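Local coordinates for giardin subunit alpha-1 (Giardia intestinalis, PDB 4EVF), which is an annexin that binds calcium ions and, in a calcium-dependent way, phospholipids such as phosphatidylserine, and is involved in parasite attachment and cytoskeletal reorganisation, at residues T5-A8 and N9-Q13; E64-L67 and M68-S72; H221-L224 and L225-R229. All blocks are in the same frame, centred on the assembly; numbering follows the deposited sequence.

Contact 1 of 3, residues T5-A8 and N9-Q13; sequences TDIA and NELKQ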
loop_
_atom_site.group_PDB
_atom_site.type_symbol
_atom_site.label_atom_id
_atom_site.label_comp_id
_atom_site.label_asym_id
_atom_site.label_seq_id
_atom_site.Cartn_x
_atom_site.Cartn_y
_atom_site.Cartn_z
ATOM N N THR A 5 11.606 -14.305 22.451
ATOM C CA THR A 5 11.020 -14.243 23.782
ATOM C C THR A 5 11.410 -12.937 24.475
ATOM O O THR A 5 10.614 -12.338 25.198
ATOM C CB THR A 5 11.433 -15.445 24.660
ATOM O OG1 THR A 5 12.852 -15.628 24.578
ATOM C CG2 THR A 5 10.729 -16.718 24.195
ATOM N N ASP A 6 12.636 -12.485 24.239
ATOM C CA ASP A 6 13.094 -11.249 24.857
ATOM C C ASP A 6 12.439 -10.007 24.240
ATOM O O ASP A 6 12.081 -9.082 24.964
ATOM C CB ASP A 6 14.615 -11.148 24.821
ATOM C CG ASP A 6 15.280 -12.092 25.804
ATOM O OD1 ASP A 6 14.771 -12.233 26.938
ATOM O OD2 ASP A 6 16.306 -12.698 25.443
ATOM N N ILE A 7 12.282 -10.001 22.916
ATOM C CA ILE A 7 11.500 -8.957 22.247
ATOM C C ILE A 7 10.062 -8.959 22.744
ATOM O O ILE A 7 9.456 -7.900 22.937
ATOM C CB ILE A 7 11.467 -9.154 20.724
ATOM C CG1 ILE A 7 12.881 -9.338 20.176
ATOM C CG2 ILE A 7 10.742 -7.986 20.032
ATOM C CD1 ILE A 7 12.900 -9.850 18.756
ATOM N N ALA A 8 9.493 -10.148 22.927
ATOM C CA ALA A 8 8.130 -10.230 23.437
ATOM C C ALA A 8 8.056 -9.583 24.819
ATOM O O ALA A 8 7.057 -8.942 25.160
ATOM C CB ALA A 8 7.643 -11.678 23.480
ATOM N N ASN A 9 9.115 -9.745 25.611
ATOM C CA ASN A 9 9.173 -9.096 26.925
ATOM C C ASN A 9 9.261 -7.571 26.819
ATOM O O ASN A 9 8.582 -6.850 27.562
ATOM C CB ASN A 9 10.328 -9.629 27.782
ATOM C CG ASN A 9 10.327 -9.034 29.191
ATOM O OD1 ASN A 9 11.079 -8.103 29.491
ATOM N ND2 ASN A 9 9.454 -9.553 30.051
ATOM N N GLU A 10 10.102 -7.080 25.912
ATOM C CA GLU A 10 10.154 -5.639 25.645
ATOM C C GLU A 10 8.757 -5.112 25.374
ATOM O O GLU A 10 8.316 -4.111 25.954
ATOM C CB GLU A 10 11.019 -5.334 24.428
ATOM C CG GLU A 10 12.497 -5.631 24.592
ATOM C CD GLU A 10 13.288 -5.234 23.362
ATOM O OE1 GLU A 10 13.362 -4.015 23.059
ATOM O OE2 GLU A 10 13.820 -6.140 22.684
ATOM N N LEU A 11 8.059 -5.790 24.475
ATOM C CA LEU A 11 6.698 -5.401 24.129
ATOM C C LEU A 11 5.750 -5.420 25.324
ATOM O O LEU A 11 4.921 -4.525 25.477
ATOM C CB LEU A 11 6.159 -6.272 22.991
ATOM C CG LEU A 11 6.688 -5.841 21.622
ATOM C CD1 LEU A 11 6.533 -6.958 20.584
ATOM C CD2 LEU A 11 5.994 -4.555 21.172
ATOM N N LYS A 12 5.874 -6.438 26.170
ATOM C CA LYS A 12 5.045 -6.557 27.368
ATOM C C LYS A 12 5.164 -5.315 28.251
ATOM O O LYS A 12 4.170 -4.775 28.748
ATOM C CB LYS A 12 5.472 -7.790 28.170
ATOM C CG LYS A 12 4.646 -8.035 29.419
ATOM C CD LYS A 12 3.256 -8.541 29.067
ATOM C CE LYS A 12 2.393 -8.743 30.306
ATOM N NZ LYS A 12 0.978 -9.042 29.925
ATOM N N GLN A 13 6.395 -4.869 28.447
ATOM C CA GLN A 13 6.654 -3.747 29.326
ATOM C C GLN A 13 6.251 -2.413 28.697
ATOM O O GLN A 13 5.898 -1.468 29.411
ATOM C CB GLN A 13 8.119 -3.746 29.755
ATOM C CG GLN A 13 8.413 -4.778 30.819
ATOM C CD GLN A 13 9.860 -5.202 30.843
ATOM O OE1 GLN A 13 10.624 -4.897 29.925
ATOM N NE2 GLN A 13 10.249 -5.919 31.895
#
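The carboxylate of E10 is the flat group that reaches back to the preceding turn, where OE2 lies 3.7 Å from I7 CA. The same oxygen is 4.2 Å from I7 CG1, a contact between a charged end and an aliphatic branch. In E10 a chi1 of -67° sets CG beside the backbone N, 3.5 Å from D6 O, and the extended chain beyond carries the carboxylate to I7. The peptide planes are the other flat groups that meet across the two segments. Each carbonyl of the first four residues takes an amide from the next turn, and every donor sits somewhat tilted from the carbonyl plane. The straightest of these i to i+4 bonds is L11 N to I7 O, with an N-H...O angle of 170°, whereas N9 N to T5 O is bent to 144°. On the buried side I7 and L11 meet one turn apart, I7 CG2 lying 4.4 Å from L11 CD1, a loose apolar touch between two branches that face the same core. This regular alpha-helical stretch of helix 4-16 lies in the predicted first annexin repeat. I7 and L11 pack on I38 of helix 32-46 and I26 of helix 20-28, E10 also touches I26, and the K12 side chain touches Y42 and Y46 of helix 32-46.

Contact 2 of 3, residues E64-L67 and M68-S72; sequences ESLL and MDLFS
E64 opens the turn by giving its carbonyl to M68: M68 N binds E64 O at 2.9 Å, with the donor almost on the line of the C=O bond and an N-H...O angle of 174°. The two side chains run alongside each other in the same direction, and M68 SD comes nearest to E64 CG within that side chain, at 4.1 Å. Both also touch K55 of helix 50-57. One residue on, S65 O accepts from D69 N. The carboxylate of D69 folds back towards that same carbonyl, OD1 standing 3.1 Å from S65 O although neither can donate; D69 OD2 forms a salt bridge with R249, whose positive charge probably offsets this crowding of oxygens. L66 follows, its carbonyl bonded to L70 N while its CD1 meets L70 CD1 at 4.1 Å. L66 reaches forward because CG is anti to the backbone N (chi1 170°), whereas CG of L70 stands beside its own N and leans back. L67 closes the segment: its CD2 touches L70 CD1, and its carbonyl oxygen lies 3.6 Å from F71 CD2, approaching the ring obliquely. Beyond it the bonding shortens. M68 O is gripped from opposite faces of its plane by F71 N and by S72 OG, the hydroxyl at 2.7 Å donating from above that plane. The i to i+3 bonds from F71 N to M68 O and from S72 N to D69 O are characteristic of a helix end running out into a turn, here near the boundary of the predicted first repeat of the all-helical annexin fold.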
loop_
_atom_site.group_PDB
_atom_site.type_symbol
_atom_site.label_atom_id
_atom_site.label_comp_id
_atom_site.label_asym_id
_atom_site.label_seq_id
_atom_site.Cartn_x
_atom_site.Cartn_y
_atom_site.Cartn_z
ATOM N N GLU A 64 -4.077 3.108 17.880
ATOM C CA GLU A 64 -4.147 1.768 18.447
ATOM C C GLU A 64 -4.369 0.743 17.335
ATOM O O GLU A 64 -3.707 -0.288 17.292
ATOM C CB GLU A 64 -5.230 1.674 19.532
ATOM C CG GLU A 64 -6.494 0.957 19.107
ATOM C CD GLU A 64 -7.376 0.575 20.284
ATOM O OE1 GLU A 64 -8.523 0.145 20.038
ATOM O OE2 GLU A 64 -6.925 0.708 21.446
ATOM N N SER A 65 -5.278 1.053 16.418
ATOM C CA SER A 65 -5.579 0.150 15.308
ATOM C C SER A 65 -4.331 -0.189 14.499
ATOM O O SER A 65 -4.097 -1.361 14.179
ATOM C CB SER A 65 -6.654 0.750 14.397
ATOM O OG SER A 65 -7.900 0.795 15.065
ATOM N N LEU A 66 -3.543 0.836 14.177
ATOM C CA LEU A 66 -2.277 0.672 13.470
ATOM C C LEU A 66 -1.307 -0.245 14.218
ATOM O O LEU A 66 -0.705 -1.156 13.627
ATOM C CB LEU A 66 -1.626 2.034 13.212
ATOM C CG LEU A 66 -0.175 2.042 12.699
ATOM C CD1 LEU A 66 -0.005 1.159 11.472
ATOM C CD2 LEU A 66 0.323 3.461 12.386
ATOM N N LEU A 67 -1.148 -0.001 15.515
ATOM C CA LEU A 67 -0.229 -0.799 16.334
ATOM C C LEU A 67 -0.647 -2.272 16.418
ATOM O O LEU A 67 0.200 -3.177 16.335
ATOM C CB LEU A 67 -0.055 -0.171 17.724
ATOM C CG LEU A 67 0.602 1.217 17.669
ATOM C CD1 LEU A 67 0.647 1.908 19.034
ATOM C CD2 LEU A 67 1.993 1.137 17.056
ATOM N N MET A 68 -1.947 -2.496 16.568
ATOM C CA MET A 68 -2.551 -3.832 16.484
ATOM C C MET A 68 -2.253 -4.507 15.158
ATOM O O MET A 68 -1.845 -5.667 15.126
ATOM C CB MET A 68 -4.076 -3.756 16.651
ATOM C CG MET A 68 -4.539 -3.262 18.013
ATOM S SD MET A 68 -6.323 -3.026 18.082
ATOM C CE MET A 68 -6.940 -4.687 17.787
ATOM N N ASP A 69 -2.474 -3.780 14.067
ATOM C CA ASP A 69 -2.269 -4.303 12.721
ATOM C C ASP A 69 -0.851 -4.841 12.551
ATOM O O ASP A 69 -0.642 -5.910 11.964
ATOM C CB ASP A 69 -2.508 -3.205 11.671
ATOM C CG ASP A 69 -3.975 -2.810 11.537
ATOM O OD1 ASP A 69 -4.861 -3.513 12.074
ATOM O OD2 ASP A 69 -4.246 -1.796 10.860
ATOM N N LEU A 70 0.121 -4.084 13.051
ATOM C CA LEU A 70 1.534 -4.454 12.922
ATOM C C LEU A 70 1.868 -5.790 13.578
ATOM O O LEU A 70 2.881 -6.420 13.242
ATOM C CB LEU A 70 2.438 -3.348 13.466
ATOM C CG LEU A 70 2.387 -2.055 12.637
ATOM C CD1 LEU A 70 2.953 -0.868 13.425
ATOM C CD2 LEU A 70 3.111 -2.227 11.304
ATOM N N PHE A 71 1.022 -6.224 14.507
ATOM C CA PHE A 71 1.248 -7.507 15.184
ATOM C C PHE A 71 0.139 -8.509 14.883
ATOM O O PHE A 71 -0.004 -9.563 15.546
ATOM C CB PHE A 71 1.510 -7.293 16.676
ATOM C CG PHE A 71 2.835 -6.632 16.944
ATOM C CD1 PHE A 71 4.015 -7.320 16.704
ATOM C CD2 PHE A 71 2.907 -5.309 17.360
ATOM C CE1 PHE A 71 5.242 -6.718 16.919
ATOM C CE2 PHE A 71 4.129 -4.704 17.577
ATOM C CZ PHE A 71 5.296 -5.400 17.358
ATOM N N SER A 72 -0.617 -8.186 13.837
ATOM C CA SER A 72 -1.646 -9.068 13.312
ATOM C C SER A 72 -1.198 -9.704 12.001
ATOM O O SER A 72 -0.108 -9.417 11.513
ATOM C CB SER A 72 -2.942 -8.290 13.109
ATOM O OG SER A 72 -3.399 -7.798 14.354
#

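Contact 3 of 3, residues H221-L224 and L225-R229; sequences HFAL and LGMHR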
loop_
_atom_site.group_PDB
_atom_site.type_symbol
_atom_site.label_atom_id
_atom_site.label_comp_id
_atom_site.label_asym_id
_atom_site.label_seq_id
_atom_site.Cartn_x
_atom_site.Cartn_y
_atom_site.Cartn_z
ATOM N N HIS A 221 1.320 3.367 -12.413
ATOM C CA HIS A 221 2.617 3.888 -12.843
ATOM C C HIS A 221 3.684 3.855 -11.738
ATOM O O HIS A 221 4.768 3.295 -11.924
ATOM C CB HIS A 221 2.438 5.311 -13.386
ATOM C CG HIS A 221 3.709 6.094 -13.471
ATOM N ND1 HIS A 221 4.657 5.870 -14.445
ATOM C CD2 HIS A 221 4.187 7.104 -12.705
ATOM C CE1 HIS A 221 5.667 6.704 -14.275
ATOM N NE2 HIS A 221 5.406 7.463 -13.226
ATOM N N PHE A 222 3.388 4.463 -10.591
ATOM C CA PHE A 222 4.309 4.434 -9.451
ATOM C C PHE A 222 4.560 3.011 -8.959
ATOM O O PHE A 222 5.699 2.658 -8.642
ATOM C CB PHE A 222 3.783 5.284 -8.291
ATOM C CG PHE A 222 3.943 6.763 -8.499
ATOM C CD1 PHE A 222 2.852 7.617 -8.367
ATOM C CD2 PHE A 222 5.169 7.305 -8.820
ATOM C CE1 PHE A 222 2.992 8.983 -8.560
ATOM C CE2 PHE A 222 5.313 8.673 -9.013
ATOM C CZ PHE A 222 4.221 9.508 -8.882
ATOM N N ALA A 223 3.502 2.204 -8.895
ATOM C CA ALA A 223 3.621 0.829 -8.404
ATOM C C ALA A 223 4.622 0.075 -9.259
ATOM O O ALA A 223 5.513 -0.589 -8.733
ATOM C CB ALA A 223 2.276 0.122 -8.440
ATOM N N LEU A 224 4.469 0.190 -10.577
ATOM C CA LEU A 224 5.361 -0.489 -11.519
ATOM C C LEU A 224 6.798 0.014 -11.411
ATOM O O LEU A 224 7.738 -0.757 -11.600
ATOM C CB LEU A 224 4.826 -0.362 -12.955
ATOM C CG LEU A 224 3.479 -1.053 -13.164
ATOM C CD1 LEU A 224 2.843 -0.653 -14.490
ATOM C CD2 LEU A 224 3.627 -2.594 -13.043
ATOM N N LEU A 225 6.971 1.299 -11.086
ATOM C CA LEU A 225 8.308 1.860 -10.857
ATOM C C LEU A 225 8.927 1.340 -9.565
ATOM O O LEU A 225 10.143 1.210 -9.450
ATOM C CB LEU A 225 8.275 3.387 -10.819
ATOM C CG LEU A 225 8.043 4.095 -12.151
ATOM C CD1 LEU A 225 8.162 5.605 -11.970
ATOM C CD2 LEU A 225 9.044 3.588 -13.184
ATOM N N GLY A 226 8.080 1.064 -8.587
ATOM C CA GLY A 226 8.543 0.533 -7.325
ATOM C C GLY A 226 7.538 0.824 -6.238
ATOM O O GLY A 226 7.033 1.948 -6.125
ATOM N N MET A 227 7.249 -0.193 -5.439
ATOM C CA MET A 227 6.295 -0.067 -4.350
ATOM C C MET A 227 6.637 1.081 -3.387
ATOM O O MET A 227 5.733 1.723 -2.847
ATOM C CB MET A 227 6.184 -1.392 -3.596
ATOM C CG MET A 227 5.438 -2.472 -4.362
ATOM S SD MET A 227 3.689 -2.076 -4.589
ATOM C CE MET A 227 3.332 -3.014 -6.072
ATOM N N HIS A 228 7.929 1.333 -3.170
ATOM C CA HIS A 228 8.357 2.426 -2.282
ATOM C C HIS A 228 8.069 3.796 -2.886
ATOM O O HIS A 228 7.893 4.777 -2.161
ATOM C CB HIS A 228 9.853 2.318 -1.932
ATOM C CG HIS A 228 10.773 2.603 -3.081
ATOM N ND1 HIS A 228 10.917 1.744 -4.153
ATOM C CD2 HIS A 228 11.612 3.640 -3.316
ATOM C CE1 HIS A 228 11.795 2.249 -5.004
ATOM N NE2 HIS A 228 12.234 3.396 -4.518
ATOM N N ARG A 229 8.017 3.849 -4.214
ATOM C CA ARG A 229 7.680 5.084 -4.917
ATOM C C ARG A 229 6.177 5.353 -4.900
ATOM O O ARG A 229 5.755 6.501 -4.851
ATOM C CB ARG A 229 8.230 5.068 -6.346
ATOM C CG ARG A 229 9.751 5.036 -6.391
ATOM C CD ARG A 229 10.290 5.034 -7.799
ATOM N NE ARG A 229 10.224 6.362 -8.409
ATOM C CZ ARG A 229 10.883 6.705 -9.513
ATOM N NH1 ARG A 229 11.663 5.820 -10.121
ATOM N NH2 ARG A 229 10.767 7.934 -10.006
#
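The main side-chain contacts centre on L225, whose side chain crosses that of H221. L225 CG lies 4.1 Å above one face of the H221 imidazole, displaced towards the rim, and L225 CD1 comes to 3.6 Å from H221 NE2. The ring is swung forward by a chi1 of 163°, which sets CG anti to the backbone N, and a hydrogen bond between H221 ND1 and Y186 OH also helps to hold the ring's rotation. The same methyl serves a second flat group: L225 CD1 sits 3.8 Å above the centre of the R229 guanidinium, so leucine links an imidazole with an arginine. Two contacts do not involve L225. A smaller apolar touch, A223 CB to M227 CE at 4.1 Å, spans the bend separately, the methionine doubling back through its bent chi2. The F222 ring lies obliquely to R229 O.

Hydrogen bonds carry the backbone through the bend. L225 N binds H221 O, and G226 N binds F222 O at 2.9 Å with an N-H...O angle of 142°; a weak second bond from G226 N goes to A223 O. G226 then leaves helical geometry, with phi of 157°. Its backbone angles require a residue without a side chain, because a CB would run into the carbonyl oxygen of L225. G226 also occupies the N-cap position of what follows: G226 O accepts from R229 N at 2.9 Å.

The bend thus joins helix 211-225 to helix 227-240, at the boundary between the predicted third and fourth annexin repeats. F222 meets the rings of Y218 and Y233 and, with A223, packs on L230; L224 lies against W143 of helix 135-145 and S183 and Y186 of helix 183-196.

From the N terminus the three contacts follow one another in series, none nested in or crossing another, and each lies within nine consecutive residues, so none closes a long loop. Contact 1 lies within helix 4-16 and contact 2 at the end of helix 62-70, both in the predicted first repeat. Their centres are 16 Å apart, and they touch where L11 CD1 packs on F71 CZ at 3.8 Å, so helix 4-16 packs against the residue that follows helix 62-70. Contact 3 turns the chain from helix 211-225 into helix 227-240. It lies on the opposite side of the chain's centre from contact 2, with nearest atoms about 15 Å apart. The D69-R249 salt bridge also ties contact 2 to helix 245-255, R249 lying in the predicted fourth repeat.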